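Side-chain contacts in DNA helicase assembly protein (Enterobacteria phage T4, PDB 1C1K), which loads the replicative helicase onto fork DNA covered by the single-stranded DNA-binding protein during viral replication, recombination and repair: residues E114-N119 with I155-T160; D165-I170 with N206-T211. All coordinates share one frame; numbering follows the deposited sequence.

Both contacts lie in the C-terminal part of this mainly helical monomer. Their centres are about 11 Å apart. Interaction 1 closes first along the chain, joining helix 109-126 to the start of helix 158-168. Interaction 2 follows, joining the end of that same helix to helix 201-216. Helix 158-168 is therefore held at its first turn by a polar contact and at its last turn by an aromatic one. Helices 109-126 and 201-216 also pack on each other, with Glu114, Ile117 and Arg118 against Val207 and Thr211. Three helices thus meet pairwise. Interaction 1 is buried, whereas interaction 2 is nearer the surface.

Interaction 1: residues E114-N119 with I155-T160; sequences EEDIRN and IISFET
Asp116 turns its CG anti to its own carbonyl carbon (chi1 -74°), and Thr160 places OG1 in the same way (chi1 -77°). The two side chains then meet between helix 109-126 and the segment 155-160. The Thr160 hydroxyl donates to the carboxylate, with OG1 2.6 Å from Asp116 OD1. It comes to the anti side of that oxygen and lies 20° out of the carboxylate plane. A second donor grips the same oxygen. Ser157 N lies 3.2 Å from Asp116 OD1 in a fairly straight bond, but approaches from above the plane of the group. Two bonds on one oxygen limit how far the carboxylate can rotate.

This is the N-terminal end of helix 158-168. Ser157 is its N-cap residue, and Ser157 OG accepts from Thr160 N at 3.2 Å. Asp116 thus binds the cap residue and the third residue of the helix from outside. Its negative charge near the helix start is probably favourable, because the positive end of the helix dipole lies there.

The other carboxylate oxygen, OD2, forms a salt bridge with Lys112, one turn back on helix 109-126. Nonpolar atoms pack around the acid as well. Ile156 CG2 lies 3.9 Å from Asp116 CB, and Thr160 CG2 is 3.7 Å from that same CB. Ile156 also touches Ile120 and Ile147, so it links helix 109-126 with helix 146-152. Farther along, a water bridges Asn119 OD1, at 2.6 Å, and Ile155 O, though the sharing of its protons is not settled.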
loop_
_atom_site.group_PDB
_atom_site.type_symbol
_atom_site.label_atom_id
_atom_site.label_comp_id
_atom_site.label_asym_id
_atom_site.label_seq_id
_atom_site.Cartn_x
_atom_site.Cartn_y
_atom_site.Cartn_z
ATOM N N GLU A 114 0.201 1.493 16.092
ATOM C CA GLU A 114 0.223 2.169 17.383
ATOM C C GLU A 114 1.354 3.199 17.426
ATOM O O GLU A 114 1.170 4.330 17.882
ATOM C CB GLU A 114 0.376 1.133 18.505
ATOM C CG GLU A 114 -0.959 0.485 18.883
ATOM C CD GLU A 114 -0.826 -0.869 19.562
ATOM O OE1 GLU A 114 0.280 -1.225 20.006
ATOM O OE2 GLU A 114 -1.847 -1.580 19.656
ATOM N N GLU A 115 2.527 2.811 16.948
ATOM C CA GLU A 115 3.673 3.714 16.922
ATOM C C GLU A 115 3.335 4.967 16.111
ATOM O O GLU A 115 3.555 6.100 16.557
ATOM C CB GLU A 115 4.876 3.002 16.296
ATOM C CG GLU A 115 6.123 3.852 16.180
ATOM C CD GLU A 115 7.234 3.148 15.424
ATOM O OE1 GLU A 115 6.993 2.045 14.886
ATOM O OE2 GLU A 115 8.350 3.701 15.370
ATOM N N ASP A 116 2.790 4.754 14.915
ATOM C CA ASP A 116 2.428 5.856 14.033
ATOM C C ASP A 116 1.389 6.774 14.676
ATOM O O ASP A 116 1.503 7.995 14.574
ATOM C CB ASP A 116 1.904 5.312 12.701
ATOM C CG ASP A 116 3.016 4.759 11.821
ATOM O OD1 ASP A 116 2.700 4.180 10.758
ATOM O OD2 ASP A 116 4.206 4.904 12.185
ATOM N N ILE A 117 0.391 6.195 15.341
ATOM C CA ILE A 117 -0.640 6.999 15.994
ATOM C C ILE A 117 -0.008 7.909 17.045
ATOM O O ILE A 117 -0.297 9.102 17.091
ATOM C CB ILE A 117 -1.715 6.109 16.657
ATOM C CG1 ILE A 117 -2.563 5.427 15.576
ATOM C CG2 ILE A 117 -2.623 6.947 17.546
ATOM C CD1 ILE A 117 -3.281 4.184 16.058
ATOM N N ARG A 118 0.859 7.351 17.887
ATOM C CA ARG A 118 1.522 8.160 18.908
ATOM C C ARG A 118 2.287 9.293 18.247
ATOM O O ARG A 118 2.213 10.437 18.685
ATOM C CB ARG A 118 2.494 7.314 19.740
ATOM C CG ARG A 118 1.821 6.320 20.645
ATOM C CD ARG A 118 2.835 5.480 21.426
ATOM N NE ARG A 118 2.233 4.231 21.881
ATOM C CZ ARG A 118 2.601 3.019 21.471
ATOM N NH1 ARG A 118 3.583 2.872 20.587
ATOM N NH2 ARG A 118 1.964 1.953 21.935
ATOM N N ASN A 119 3.026 8.986 17.185
ATOM C CA ASN A 119 3.794 10.015 16.506
ATOM C C ASN A 119 2.893 11.076 15.877
ATOM O O ASN A 119 3.247 12.257 15.846
ATOM C CB ASN A 119 4.707 9.384 15.453
ATOM C CG ASN A 119 5.887 8.661 16.073
ATOM O OD1 ASN A 119 6.554 7.856 15.426
ATOM N ND2 ASN A 119 6.148 8.947 17.339
ATOM N N ILE A 155 6.833 9.308 7.577
ATOM C CA ILE A 155 6.790 9.245 9.033
ATOM C C ILE A 155 5.792 8.151 9.431
ATOM O O ILE A 155 5.928 7.518 10.478
ATOM C CB ILE A 155 6.371 10.613 9.635
ATOM C CG1 ILE A 155 7.569 11.570 9.609
ATOM C CG2 ILE A 155 5.894 10.441 11.067
ATOM C CD1 ILE A 155 7.264 12.925 9.021
ATOM N N ILE A 156 4.792 7.933 8.576
ATOM C CA ILE A 156 3.790 6.897 8.790
ATOM C C ILE A 156 3.724 6.064 7.520
ATOM O O ILE A 156 4.123 6.521 6.452
ATOM C CB ILE A 156 2.385 7.486 9.109
ATOM C CG1 ILE A 156 1.812 8.216 7.894
ATOM C CG2 ILE A 156 2.479 8.405 10.322
ATOM C CD1 ILE A 156 0.405 8.758 8.130
ATOM N N SER A 157 3.228 4.841 7.639
ATOM C CA SER A 157 3.148 3.935 6.498
ATOM C C SER A 157 1.831 3.993 5.733
ATOM O O SER A 157 0.858 4.614 6.173
ATOM C CB SER A 157 3.372 2.504 6.979
ATOM O OG SER A 157 2.286 2.099 7.788
ATOM N N PHE A 158 1.810 3.337 4.578
ATOM C CA PHE A 158 0.611 3.281 3.756
ATOM C C PHE A 158 -0.450 2.491 4.511
ATOM O O PHE A 158 -1.630 2.825 4.462
ATOM C CB PHE A 158 0.901 2.581 2.423
ATOM C CG PHE A 158 1.279 3.519 1.312
ATOM C CD1 PHE A 158 2.565 4.040 1.233
ATOM C CD2 PHE A 158 0.353 3.873 0.338
ATOM C CE1 PHE A 158 2.924 4.898 0.199
ATOM C CE2 PHE A 158 0.702 4.729 -0.697
ATOM C CZ PHE A 158 1.991 5.243 -0.768
ATOM N N GLU A 159 -0.033 1.440 5.213
ATOM C CA GLU A 159 -0.985 0.624 5.959
ATOM C C GLU A 159 -1.648 1.456 7.057
ATOM O O GLU A 159 -2.848 1.328 7.299
ATOM C CB GLU A 159 -0.292 -0.610 6.556
ATOM C CG GLU A 159 0.178 -1.629 5.512
ATOM C CD GLU A 159 1.518 -1.266 4.904
ATOM O OE1 GLU A 159 2.180 -0.343 5.423
ATOM O OE2 GLU A 159 1.918 -1.899 3.907
ATOM N N THR A 160 -0.866 2.309 7.717
ATOM C CA THR A 160 -1.409 3.161 8.766
ATOM C C THR A 160 -2.401 4.144 8.153
ATOM O O THR A 160 -3.495 4.333 8.678
ATOM C CB THR A 160 -0.296 3.947 9.488
ATOM O OG1 THR A 160 0.377 3.073 10.400
ATOM C CG2 THR A 160 -0.884 5.129 10.265
HETATM O O HOH W 1 5.595 7.158 13.093
#

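Interaction 2: residues D165-I170 with N206-T211; sequences DSFLNI and NVFIET
Phe167 and Phe208 meet through their side chains in a purely apolar contact. Their ring centroids are 5.2 Å apart and the planes are inclined at 55°, an oblique aromatic pair. The far end of the Phe167 ring does the touching. Its CZ comes to 3.5 Å from Phe208 CB, and its CE1 lies over one face of the Phe208 ring, 3.8 Å from Phe208 CD2. Phe208 CG lies anti to the backbone N (chi1 -178°), which sets that ring face against Phe167 CE1.

No hydrogen bond crosses between the two segments. Thr211 OG1 donates to Val207 O at 2.7 Å, from above the carbonyl plane. Thr211 N binds the same oxygen from the opposite face, so this carbonyl serves two donors. Asn169 N still bonds to Asp165 O at 2.9 Å. Asn169 then takes left-handed helical angles (phi 54°), ending helix 158-168 and forming the short junction to helix 170-177. The aromatic pair thus packs a helix end on the side of helix 201-216.

A salt bridge from Asp165 to Arg194 ties this end to helix 181-196, and Ser166 O bonds to Ser201 OG at the start of helix 201-216. Phe167 also packs on Ala204 and Lys205, while Phe208 touches Leu164 and Phe132. Helix 201-216 follows strand 197-199, which pairs with strand 2-4, and lies against helix 109-126.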
loop_
_atom_site.group_PDB
_atom_site.type_symbol
_atom_site.label_atom_id
_atom_site.label_comp_id
_atom_site.label_asym_id
_atom_site.label_seq_id
_atom_site.Cartn_x
_atom_site.Cartn_y
_atom_site.Cartn_z
ATOM N N ASP A 165 -7.977 5.618 7.459
ATOM C CA ASP A 165 -9.034 5.861 6.485
ATOM C C ASP A 165 -10.268 4.987 6.703
ATOM O O ASP A 165 -11.396 5.425 6.444
ATOM C CB ASP A 165 -8.503 5.626 5.071
ATOM C CG ASP A 165 -9.588 5.744 4.016
ATOM O OD1 ASP A 165 -9.905 6.889 3.632
ATOM O OD2 ASP A 165 -10.119 4.696 3.574
ATOM N N SER A 166 -10.060 3.762 7.183
ATOM C CA SER A 166 -11.166 2.836 7.395
ATOM C C SER A 166 -12.279 3.388 8.278
ATOM O O SER A 166 -13.443 3.044 8.086
ATOM C CB SER A 166 -10.652 1.492 7.939
ATOM O OG SER A 166 -10.355 1.528 9.322
ATOM N N PHE A 167 -11.939 4.249 9.234
ATOM C CA PHE A 167 -12.974 4.827 10.094
ATOM C C PHE A 167 -13.035 6.351 10.025
ATOM O O PHE A 167 -13.952 6.950 10.580
ATOM C CB PHE A 167 -12.812 4.366 11.553
ATOM C CG PHE A 167 -11.476 4.692 12.156
ATOM C CD1 PHE A 167 -11.294 5.863 12.882
ATOM C CD2 PHE A 167 -10.396 3.828 11.996
ATOM C CE1 PHE A 167 -10.056 6.174 13.439
ATOM C CE2 PHE A 167 -9.148 4.128 12.549
ATOM C CZ PHE A 167 -8.978 5.307 13.271
ATOM N N LEU A 168 -12.079 6.975 9.336
ATOM C CA LEU A 168 -12.063 8.434 9.210
ATOM C C LEU A 168 -12.414 8.942 7.810
ATOM O O LEU A 168 -12.592 10.146 7.611
ATOM C CB LEU A 168 -10.699 8.994 9.632
ATOM C CG LEU A 168 -10.271 8.765 11.090
ATOM C CD1 LEU A 168 -8.901 9.382 11.317
ATOM C CD2 LEU A 168 -11.301 9.374 12.042
ATOM N N ASN A 169 -12.491 8.036 6.834
ATOM C CA ASN A 169 -12.856 8.405 5.463
ATOM C C ASN A 169 -11.984 9.514 4.857
ATOM O O ASN A 169 -12.485 10.410 4.179
ATOM C CB ASN A 169 -14.335 8.837 5.439
ATOM C CG ASN A 169 -14.887 8.982 4.027
ATOM O OD1 ASN A 169 -15.727 9.851 3.760
ATOM N ND2 ASN A 169 -14.423 8.134 3.119
ATOM N N ILE A 170 -10.678 9.436 5.082
ATOM C CA ILE A 170 -9.732 10.435 4.588
ATOM C C ILE A 170 -9.533 10.489 3.075
ATOM O O ILE A 170 -9.556 11.563 2.469
ATOM C CB ILE A 170 -8.334 10.223 5.218
ATOM C CG1 ILE A 170 -8.402 10.381 6.739
ATOM C CG2 ILE A 170 -7.344 11.207 4.628
ATOM C CD1 ILE A 170 -7.245 9.692 7.469
ATOM N N ASN A 206 -10.820 1.140 17.563
ATOM C CA ASN A 206 -10.571 0.841 18.974
ATOM C C ASN A 206 -9.104 1.076 19.316
ATOM O O ASN A 206 -8.782 1.697 20.329
ATOM C CB ASN A 206 -10.928 -0.615 19.294
ATOM C CG ASN A 206 -12.428 -0.882 19.257
ATOM O OD1 ASN A 206 -13.238 0.041 19.199
ATOM N ND2 ASN A 206 -12.798 -2.154 19.293
ATOM N N VAL A 207 -8.211 0.573 18.466
ATOM C CA VAL A 207 -6.777 0.741 18.688
ATOM C C VAL A 207 -6.425 2.228 18.688
ATOM O O VAL A 207 -5.663 2.697 19.535
ATOM C CB VAL A 207 -5.956 0.012 17.601
ATOM C CG1 VAL A 207 -4.473 0.309 17.771
ATOM C CG2 VAL A 207 -6.203 -1.493 17.687
ATOM N N PHE A 208 -6.993 2.966 17.740
ATOM C CA PHE A 208 -6.754 4.399 17.633
ATOM C C PHE A 208 -7.166 5.131 18.922
ATOM O O PHE A 208 -6.391 5.896 19.491
ATOM C CB PHE A 208 -7.539 4.952 16.439
ATOM C CG PHE A 208 -7.343 6.418 16.206
ATOM C CD1 PHE A 208 -6.211 6.889 15.548
ATOM C CD2 PHE A 208 -8.312 7.330 16.619
ATOM C CE1 PHE A 208 -6.047 8.250 15.301
ATOM C CE2 PHE A 208 -8.161 8.690 16.380
ATOM C CZ PHE A 208 -7.028 9.154 15.718
ATOM N N ILE A 209 -8.389 4.880 19.373
ATOM C CA ILE A 209 -8.921 5.514 20.577
ATOM C C ILE A 209 -8.085 5.185 21.812
ATOM O O ILE A 209 -7.748 6.070 22.599
ATOM C CB ILE A 209 -10.401 5.086 20.797
ATOM C CG1 ILE A 209 -11.267 5.666 19.676
ATOM C CG2 ILE A 209 -10.914 5.566 22.158
ATOM C CD1 ILE A 209 -12.739 5.280 19.757
ATOM N N GLU A 210 -7.738 3.914 21.972
ATOM C CA GLU A 210 -6.945 3.477 23.113
ATOM C C GLU A 210 -5.540 4.082 23.093
ATOM O O GLU A 210 -5.007 4.476 24.132
ATOM C CB GLU A 210 -6.847 1.948 23.119
ATOM C CG GLU A 210 -6.831 1.324 24.506
ATOM C CD GLU A 210 -8.103 1.602 25.287
ATOM O OE1 GLU A 210 -8.042 2.383 26.260
ATOM O OE2 GLU A 210 -9.163 1.041 24.929
ATOM N N THR A 211 -4.941 4.161 21.908
ATOM C CA THR A 211 -3.595 4.700 21.781
ATOM C C THR A 211 -3.564 6.198 22.074
ATOM O O THR A 211 -2.667 6.689 22.764
ATOM C CB THR A 211 -3.022 4.430 20.371
ATOM O OG1 THR A 211 -3.011 3.019 20.126
ATOM C CG2 THR A 211 -1.590 4.956 20.256
#